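Side-chain contacts in heme utilization carrier protein (PDB 6U9J), which probably binds heme and carries it in the cytosol, where it may serve anaerobic heme breakdown in Escherichia coli O157:H7: residues A[17-22]-A[27-32]; A[45-50]-A[117-122]; A[72-77]-A[90-95]. All coordinates share one frame; numbering follows the deposited sequence.

Contact 1. Residues A[17-22]-A[27-32]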
loop_
_atom_site.group_PDB
_atom_site.type_symbol
_atom_site.label_atom_id
_atom_site.label_comp_id
_atom_site.label_asym_id
_atom_site.label_seq_id
_atom_site.Cartn_x
_atom_site.Cartn_y
_atom_site.Cartn_z
ATOM N N VAL A 17 -7.223 -17.260 -4.584
ATOM C CA VAL A 17 -7.819 -18.474 -4.038
ATOM C C VAL A 17 -7.646 -19.633 -5.014
ATOM O O VAL A 17 -7.381 -20.771 -4.609
ATOM C CB VAL A 17 -9.299 -18.224 -3.688
ATOM C CG1 VAL A 17 -10.046 -19.535 -3.507
ATOM C CG2 VAL A 17 -9.411 -17.365 -2.428
ATOM N N VAL A 18 -7.752 -19.358 -6.318
ATOM C CA VAL A 18 -7.509 -20.396 -7.319
ATOM C C VAL A 18 -6.066 -20.874 -7.251
ATOM O O VAL A 18 -5.787 -22.076 -7.311
ATOM C CB VAL A 18 -7.859 -19.890 -8.728
ATOM C CG1 VAL A 18 -7.454 -20.926 -9.764
ATOM C CG2 VAL A 18 -9.338 -19.568 -8.832
ATOM N N ALA A 19 -5.119 -19.936 -7.167
ATOM C CA ALA A 19 -3.724 -20.334 -7.016
ATOM C C ALA A 19 -3.507 -21.054 -5.692
ATOM O O ALA A 19 -2.793 -22.062 -5.641
ATOM C CB ALA A 19 -2.803 -19.117 -7.129
ATOM N N GLU A 20 -4.118 -20.554 -4.614
ATOM C CA GLU A 20 -4.111 -21.276 -3.342
ATOM C C GLU A 20 -4.676 -22.678 -3.517
ATOM O O GLU A 20 -4.041 -23.675 -3.151
ATOM C CB GLU A 20 -4.918 -20.509 -2.293
ATOM C CG GLU A 20 -4.217 -19.310 -1.691
ATOM C CD GLU A 20 -5.142 -18.492 -0.807
ATOM O OE1 GLU A 20 -6.377 -18.657 -0.926
ATOM O OE2 GLU A 20 -4.640 -17.686 0.005
ATOM N N GLN A 21 -5.874 -22.773 -4.095
ATOM C CA GLN A 21 -6.526 -24.068 -4.253
ATOM C C GLN A 21 -5.716 -25.004 -5.146
ATOM O O GLN A 21 -5.784 -26.228 -4.987
ATOM C CB GLN A 21 -7.942 -23.860 -4.800
ATOM C CG GLN A 21 -8.495 -24.980 -5.659
ATOM C CD GLN A 21 -9.849 -24.633 -6.236
ATOM O OE1 GLN A 21 -10.154 -23.459 -6.458
ATOM N NE2 GLN A 21 -10.672 -25.650 -6.485
ATOM N N TYR A 22 -4.914 -24.454 -6.055
ATOM C CA TYR A 22 -4.135 -25.253 -6.991
ATOM C C TYR A 22 -2.661 -25.334 -6.626
ATOM O O TYR A 22 -1.886 -25.946 -7.371
ATOM C CB TYR A 22 -4.279 -24.694 -8.409
ATOM C CG TYR A 22 -5.281 -25.437 -9.259
ATOM C CD1 TYR A 22 -6.632 -25.127 -9.202
ATOM C CD2 TYR A 22 -4.876 -26.452 -10.114
ATOM C CE1 TYR A 22 -7.555 -25.809 -9.977
ATOM C CE2 TYR A 22 -5.788 -27.139 -10.895
ATOM C CZ TYR A 22 -7.126 -26.814 -10.822
ATOM O OH TYR A 22 -8.038 -27.493 -11.594
ATOM N N LEU A 27 0.581 -15.883 -11.240
ATOM C CA LEU A 27 0.905 -15.706 -12.655
ATOM C C LEU A 27 0.461 -16.906 -13.487
ATOM O O LEU A 27 -0.107 -16.740 -14.573
ATOM C CB LEU A 27 2.404 -15.458 -12.841
ATOM C CG LEU A 27 2.848 -15.289 -14.300
ATOM C CD1 LEU A 27 2.080 -14.159 -14.990
ATOM C CD2 LEU A 27 4.343 -15.036 -14.365
ATOM N N GLU A 28 0.720 -18.122 -13.007
ATOM C CA GLU A 28 0.309 -19.290 -13.780
ATOM C C GLU A 28 -1.208 -19.357 -13.926
ATOM O O GLU A 28 -1.710 -19.736 -14.986
ATOM C CB GLU A 28 0.849 -20.573 -13.148
ATOM C CG GLU A 28 0.806 -21.761 -14.101
ATOM C CD GLU A 28 1.746 -21.589 -15.286
ATOM O OE1 GLU A 28 1.393 -22.035 -16.400
ATOM O OE2 GLU A 28 2.834 -20.999 -15.104
ATOM N N VAL A 29 -1.952 -18.968 -12.888
ATOM C CA VAL A 29 -3.408 -18.888 -13.012
ATOM C C VAL A 29 -3.793 -17.861 -14.070
ATOM O O VAL A 29 -4.630 -18.118 -14.941
ATOM C CB VAL A 29 -4.044 -18.550 -11.656
ATOM C CG1 VAL A 29 -5.546 -18.254 -11.817
ATOM C CG2 VAL A 29 -3.805 -19.676 -10.667
ATOM N N VAL A 30 -3.180 -16.677 -14.011
ATOM C CA VAL A 30 -3.553 -15.617 -14.939
ATOM C C VAL A 30 -3.279 -16.034 -16.379
ATOM O O VAL A 30 -4.048 -15.706 -17.289
ATOM C CB VAL A 30 -2.826 -14.313 -14.561
ATOM C CG1 VAL A 30 -2.866 -13.332 -15.714
ATOM C CG2 VAL A 30 -3.487 -13.708 -13.321
ATOM N N ARG A 31 -2.171 -16.745 -16.613
ATOM C CA ARG A 31 -1.844 -17.198 -17.962
ATOM C C ARG A 31 -2.925 -18.098 -18.533
ATOM O O ARG A 31 -3.145 -18.107 -19.749
ATOM C CB ARG A 31 -0.520 -17.955 -17.958
ATOM C CG ARG A 31 0.699 -17.100 -17.752
ATOM C CD ARG A 31 1.938 -17.943 -17.990
ATOM N NE ARG A 31 3.164 -17.223 -17.680
ATOM C CZ ARG A 31 3.778 -16.395 -18.519
ATOM N NH1 ARG A 31 4.896 -15.795 -18.144
ATOM N NH2 ARG A 31 3.274 -16.171 -19.727
ATOM N N ASN A 32 -3.600 -18.857 -17.679
ATOM C CA ASN A 32 -4.584 -19.839 -18.108
ATOM C C ASN A 32 -6.003 -19.294 -18.125
ATOM O O ASN A 32 -6.941 -20.047 -18.409
ATOM C CB ASN A 32 -4.491 -21.073 -17.214
ATOM C CG ASN A 32 -3.259 -21.894 -17.505
ATOM O OD1 ASN A 32 -3.212 -22.627 -18.495
ATOM N ND2 ASN A 32 -2.248 -21.770 -16.658
#
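V29 reaches from one short helix to the next and packs on V18 and A19. From CB the side chain forks. With CG1 anti to the backbone N (chi1 171°), this branch points at V18, where it lies 3.9 Å from V18 CG1 and 4.2 Å from V18 CB. The other branch, CG2, stands beside the backbone N and reaches A19, 3.7 Å from A19 CB and just as near to A19 CA, so it rests against main chain as well as methyl. V29 CG2 still touches V18 CG1 at 4.0 Å, and V18 CG1 thus meets both branches. The backbones are closest at this point, with the CA atoms of A19 and V29 6.2 Å apart. The two helices, 15-22 and 26-31, follow one another through a short connection and form a helical hairpin on the face of the large antiparallel sheet turned away from helix 44-51. Helix 26-31 is the one that meets the sheet, since V30 packs on A105 and L120. V18 approaches V29 aslant and also leans on P11. Beyond the valine, N32 ND2 donates to E28 O over 2.7 Å, so the N32 side chain folds back onto a carbonyl of the last turn.

Contact 2. Residues A[45-50]-A[117-122]; sequences DTVWDT and ASILFF
V47 and W48 of helix 44-51 come down on I119 and F121 of strand 114-122, a central strand of the six-stranded antiparallel sheet. The helix packs on one face of this sheet in the ChuX/HutX-family domain. The helix segment runs at 140° to the strand segment, with 11.3 Å between their axes, and the gap is filled by side chains from both.

Aliphatic contact comes first. V47 and I119 reach toward each other tip to tip, V47 CG1 lying 4.0 Å from I119 CG2. Both methyls are the branches anti to their own backbone N, which carries them into the space between the layers. The same V47 methyl also approaches the ring of F121, two residues further on and on the same face of the sheet, at 4.3 Å from F121 CZ, so one branch bridges two residues of the strand.

Aromatic contact is made by W48, which leaves the helix alongside the strand rather than facing it, but whose indole swings round to it with CG anti to the backbone N (chi1 -167°). F121 CZ arrives at the edge of the indole, near its plane, 4.0 Å from W48 CE3, and the two side chains cross at about a right angle. Further rings surround the indole: F84 meets it edge-to-face, and F44 also lies against it. W54 also packs on I119, and C101 on F121.

The polar bonds lie away from this apolar seam. W48 NE1 is hydrogen-bonded to P75 O, which, with the surrounding rings, limits the rotation of the indole. On the helix, T46 O accepts two bonds, from T50 N and, over 2.7 Å, from T50 OG1, the donors arriving from opposite faces of its carbonyl plane.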
loop_
_atom_site.group_PDB
_atom_site.type_symbol
_atom_site.label_atom_id
_atom_site.label_comp_id
_atom_site.label_asym_id
_atom_site.label_seq_id
_atom_site.Cartn_x
_atom_site.Cartn_y
_atom_site.Cartn_z
ATOM N N ASP A 45 7.272 0.848 -18.459
ATOM C CA ASP A 45 7.089 2.255 -18.789
ATOM C C ASP A 45 5.940 2.457 -19.765
ATOM O O ASP A 45 5.159 3.403 -19.622
ATOM C CB ASP A 45 8.378 2.840 -19.378
ATOM C CG ASP A 45 9.450 3.079 -18.340
ATOM O OD1 ASP A 45 9.127 3.278 -17.153
ATOM O OD2 ASP A 45 10.636 3.100 -18.731
ATOM N N THR A 46 5.841 1.600 -20.786
ATOM C CA THR A 46 4.753 1.722 -21.754
ATOM C C THR A 46 3.393 1.599 -21.071
ATOM O O THR A 46 2.486 2.402 -21.325
ATOM C CB THR A 46 4.909 0.657 -22.844
ATOM O OG1 THR A 46 6.101 0.917 -23.598
ATOM C CG2 THR A 46 3.715 0.655 -23.784
ATOM N N VAL A 47 3.249 0.620 -20.180
ATOM C CA VAL A 47 1.973 0.410 -19.498
ATOM C C VAL A 47 1.695 1.560 -18.540
ATOM O O VAL A 47 0.612 2.159 -18.549
ATOM C CB VAL A 47 1.974 -0.939 -18.760
ATOM C CG1 VAL A 47 0.744 -1.061 -17.854
ATOM C CG2 VAL A 47 2.056 -2.098 -19.762
ATOM N N TRP A 48 2.684 1.897 -17.706
ATOM C CA TRP A 48 2.469 2.933 -16.706
ATOM C C TRP A 48 2.100 4.257 -17.365
ATOM O O TRP A 48 1.090 4.880 -17.011
ATOM C CB TRP A 48 3.722 3.095 -15.829
ATOM C CG TRP A 48 3.425 3.916 -14.606
ATOM C CD1 TRP A 48 3.418 5.275 -14.507
ATOM C CD2 TRP A 48 3.006 3.414 -13.338
ATOM N NE1 TRP A 48 3.032 5.655 -13.235
ATOM C CE2 TRP A 48 2.800 4.528 -12.493
ATOM C CE3 TRP A 48 2.802 2.129 -12.828
ATOM C CZ2 TRP A 48 2.377 4.389 -11.166
ATOM C CZ3 TRP A 48 2.396 1.992 -11.510
ATOM C CH2 TRP A 48 2.188 3.114 -10.696
ATOM N N ASP A 49 2.906 4.700 -18.339
ATOM C CA ASP A 49 2.666 5.988 -18.983
ATOM C C ASP A 49 1.325 6.024 -19.717
ATOM O O ASP A 49 0.706 7.091 -19.830
ATOM C CB ASP A 49 3.810 6.304 -19.944
ATOM C CG ASP A 49 5.120 6.624 -19.221
ATOM O OD1 ASP A 49 5.116 6.758 -17.978
ATOM O OD2 ASP A 49 6.153 6.703 -19.906
ATOM N N THR A 50 0.858 4.873 -20.215
ATOM C CA THR A 50 -0.437 4.818 -20.887
ATOM C C THR A 50 -1.582 5.004 -19.896
ATOM O O THR A 50 -2.487 5.808 -20.133
ATOM C CB THR A 50 -0.572 3.496 -21.644
ATOM O OG1 THR A 50 0.401 3.455 -22.690
ATOM C CG2 THR A 50 -1.960 3.357 -22.275
ATOM N N ALA A 117 -11.754 -5.056 -15.144
ATOM C CA ALA A 117 -10.624 -4.946 -16.049
ATOM C C ALA A 117 -9.460 -4.464 -15.208
ATOM O O ALA A 117 -9.583 -3.441 -14.531
ATOM C CB ALA A 117 -10.895 -3.969 -17.195
ATOM N N SER A 118 -8.379 -5.230 -15.198
ATOM C CA SER A 118 -7.296 -4.954 -14.269
ATOM C C SER A 118 -5.943 -5.122 -14.939
ATOM O O SER A 118 -5.791 -5.822 -15.943
ATOM C CB SER A 118 -7.370 -5.883 -13.048
ATOM O OG SER A 118 -7.218 -7.235 -13.426
ATOM N N ILE A 119 -4.948 -4.453 -14.351
ATOM C CA ILE A 119 -3.541 -4.624 -14.698
ATOM C C ILE A 119 -2.826 -5.134 -13.461
ATOM O O ILE A 119 -2.915 -4.513 -12.400
ATOM C CB ILE A 119 -2.928 -3.307 -15.180
ATOM C CG1 ILE A 119 -3.704 -2.792 -16.380
ATOM C CG2 ILE A 119 -1.424 -3.467 -15.502
ATOM C CD1 ILE A 119 -3.380 -1.379 -16.744
ATOM N N LEU A 120 -2.143 -6.266 -13.587
ATOM C CA LEU A 120 -1.407 -6.881 -12.491
ATOM C C LEU A 120 0.077 -6.792 -12.796
ATOM O O LEU A 120 0.511 -7.149 -13.897
ATOM C CB LEU A 120 -1.799 -8.345 -12.289
ATOM C CG LEU A 120 -2.907 -8.622 -11.279
ATOM C CD1 LEU A 120 -4.126 -7.774 -11.594
ATOM C CD2 LEU A 120 -3.260 -10.099 -11.309
ATOM N N PHE A 121 0.847 -6.333 -11.816
ATOM C CA PHE A 121 2.299 -6.296 -11.907
ATOM C C PHE A 121 2.840 -7.421 -11.043
ATOM O O PHE A 121 2.504 -7.504 -9.859
ATOM C CB PHE A 121 2.852 -4.949 -11.427
ATOM C CG PHE A 121 2.360 -3.762 -12.218
ATOM C CD1 PHE A 121 1.104 -3.212 -11.969
ATOM C CD2 PHE A 121 3.153 -3.183 -13.200
ATOM C CE1 PHE A 121 0.645 -2.123 -12.686
ATOM C CE2 PHE A 121 2.715 -2.096 -13.915
ATOM C CZ PHE A 121 1.453 -1.557 -13.669
ATOM N N PHE A 122 3.662 -8.287 -11.628
ATOM C CA PHE A 122 4.162 -9.479 -10.948
ATOM C C PHE A 122 5.637 -9.364 -10.582
ATOM O O PHE A 122 6.443 -8.827 -11.353
ATOM C CB PHE A 122 4.003 -10.720 -11.828
ATOM C CG PHE A 122 2.589 -11.102 -12.082
ATOM C CD1 PHE A 122 1.907 -10.576 -13.163
ATOM C CD2 PHE A 122 1.947 -11.976 -11.234
ATOM C CE1 PHE A 122 0.587 -10.930 -13.408
ATOM C CE2 PHE A 122 0.629 -12.338 -11.464
ATOM C CZ PHE A 122 -0.048 -11.808 -12.556
#

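Contact 3. Residues A[72-77]-A[90-95]; sequences GELPSG and HGMSGH
M92 and P75 account for most of the buried surface here, the terminal methyl of the methionine pressing on the proline ring. They join the connection between strands 66-71 and 77-80, which links the large antiparallel sheet to the small three-stranded one, to strand 92-96, outermost in the small sheet within this chain. The contact therefore stitches the crossing between the two sheets to a strand of the second.

M92 extends from its backbone with chi1 and chi2 both near 180°, then bends at chi3 (105°), and the bend brings CE against the proline. M92 CE lies 3.6 Å from P75 CD and 3.9 Å from P75 CG, the two side chains crossing at about a right angle. The methionine is modelled in two conformers; every contact of M92 CE holds for one of them and is therefore less certain. P75 also touches the main chain of the methionine, with P75 CG 3.7 Å from M92 O, so the ring is met by both the tip and the backbone of the same residue. L86 of strand 83-86, the central strand of the three in this chain, packs on the proline as well.

L74 completes the apolar cluster. It leaves its backbone facing away from segment 90-95, but one branch reaches back to the methionine methyl. T59 of strand 56-62 is a shared neighbour of L74 and M92, and L74 leans on W48 and V51 of helix 44-51.

The strand has a second role in the dimer: M92, S93 and H95 pair in an antiparallel ladder with a strand of the second subunit, continuing the small sheet across the interface. Within the chain, the branch of L74 that reaches the methionine is CD1, 4.0 Å from M92 CE.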
loop_
_atom_site.group_PDB
_atom_site.type_symbol
_atom_site.label_atom_id
_atom_site.label_comp_id
_atom_site.label_asym_id
_atom_site.label_seq_id
_atom_site.Cartn_x
_atom_site.Cartn_y
_atom_site.Cartn_z
ATOM N N GLY A 72 -8.028 7.757 -8.290
ATOM C CA GLY A 72 -7.618 9.021 -8.860
ATOM C C GLY A 72 -6.684 8.772 -10.027
ATOM O O GLY A 72 -6.428 7.637 -10.414
ATOM N N GLU A 73 -6.165 9.866 -10.572
ATOM C CA GLU A 73 -5.274 9.739 -11.710
ATOM C C GLU A 73 -3.960 9.105 -11.275
ATOM O O GLU A 73 -3.427 9.416 -10.205
ATOM C CB GLU A 73 -5.031 11.108 -12.337
ATOM C CG GLU A 73 -6.290 11.702 -12.948
ATOM C CD GLU A 73 -6.017 12.938 -13.787
ATOM O OE1 GLU A 73 -5.026 13.648 -13.505
ATOM O OE2 GLU A 73 -6.805 13.203 -14.720
ATOM N N LEU A 74 -3.439 8.200 -12.107
ATOM C CA LEU A 74 -2.162 7.569 -11.809
ATOM C C LEU A 74 -1.044 8.599 -11.929
ATOM O O LEU A 74 -0.928 9.254 -12.971
ATOM C CB LEU A 74 -1.914 6.400 -12.768
ATOM C CG LEU A 74 -0.851 5.402 -12.315
ATOM C CD1 LEU A 74 -1.346 4.624 -11.100
ATOM C CD2 LEU A 74 -0.427 4.464 -13.444
ATOM N N PRO A 75 -0.216 8.790 -10.896
ATOM C CA PRO A 75 0.881 9.758 -11.003
ATOM C C PRO A 75 1.951 9.284 -11.972
ATOM O O PRO A 75 2.228 8.086 -12.085
ATOM C CB PRO A 75 1.425 9.851 -9.572
ATOM C CG PRO A 75 0.997 8.605 -8.898
ATOM C CD PRO A 75 -0.272 8.139 -9.578
ATOM N N SER A 76 2.546 10.239 -12.682
ATOM C CA SER A 76 3.729 9.949 -13.467
ATOM C C SER A 76 4.909 9.658 -12.540
ATOM O O SER A 76 4.871 9.922 -11.332
ATOM C CB SER A 76 4.066 11.126 -14.380
ATOM O OG SER A 76 4.636 12.192 -13.639
ATOM N N GLY A 77 5.972 9.100 -13.114
ATOM C CA GLY A 77 7.142 8.806 -12.315
ATOM C C GLY A 77 8.417 8.877 -13.127
ATOM O O GLY A 77 8.396 9.027 -14.351
ATOM N N HIS A 90 -2.054 14.489 -6.526
ATOM C CA HIS A 90 -3.304 14.636 -5.789
ATOM C C HIS A 90 -3.423 13.664 -4.617
ATOM O O HIS A 90 -4.534 13.262 -4.264
ATOM C CB HIS A 90 -4.493 14.466 -6.737
ATOM N N GLY A 91 -2.310 13.282 -3.999
ATOM C CA GLY A 91 -2.410 12.413 -2.843
ATOM C C GLY A 91 -1.491 11.209 -2.831
ATOM O O GLY A 91 -0.703 11.050 -1.894
ATOM N N MET A 92 -1.570 10.341 -3.836
ATOM C CA MET A 92 -0.762 9.130 -3.864
ATOM C C MET A 92 0.599 9.428 -4.470
ATOM O O MET A 92 0.689 10.028 -5.544
ATOM C CB MET A 92 -1.441 8.012 -4.661
ATOM C CG MET A 92 -0.557 6.769 -4.857
ATOM S SD MET A 92 -1.383 5.355 -5.648
ATOM C CE MET A 92 -0.679 5.421 -7.282
ATOM N N SER A 93 1.646 9.001 -3.778
ATOM C CA SER A 93 2.995 9.006 -4.290
ATOM C C SER A 93 3.647 7.730 -3.786
ATOM O O SER A 93 2.969 6.816 -3.305
ATOM C CB SER A 93 3.754 10.263 -3.854
ATOM O OG SER A 93 5.000 10.327 -4.522
ATOM N N GLY A 94 4.958 7.659 -3.898
ATOM C CA GLY A 94 5.734 6.557 -3.380
ATOM C C GLY A 94 6.756 6.104 -4.399
ATOM O O GLY A 94 7.170 6.875 -5.271
ATOM N N HIS A 95 7.180 4.846 -4.274
ATOM C CA HIS A 95 8.187 4.298 -5.170
ATOM C C HIS A 95 7.940 2.817 -5.398
ATOM O O HIS A 95 7.427 2.113 -4.524
ATOM C CB HIS A 95 9.604 4.498 -4.617
ATOM C CG HIS A 95 9.738 5.693 -3.732
ATOM N ND1 HIS A 95 9.954 6.966 -4.215
ATOM C CD2 HIS A 95 9.635 5.811 -2.389
ATOM C CE1 HIS A 95 10.004 7.813 -3.203
ATOM N NE2 HIS A 95 9.809 7.138 -2.086
#

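The three contacts follow one another across the fold, from the helical hairpin through the large sheet to the dimer edge. Contacts 1 and 2 have centres 20 Å apart: helix 26-31 of contact 1 covers one face of strand 114-122 through L27 and V30, with L27 N 3.6 Å from F122 CE2, and helix 44-51 of contact 2 covers the other. Contacts 2 and 3 are closer, 14 Å between centres, and joined by a probable hydrogen bond, W48 NE1 to P75 O at 2.8 Å, and by packing of W48 CE2 on L74 CD2 at 3.4 Å. Contacts 1 and 3 do not touch; their nearest atoms are about 18 Å apart, on opposite sides of the chain's centre.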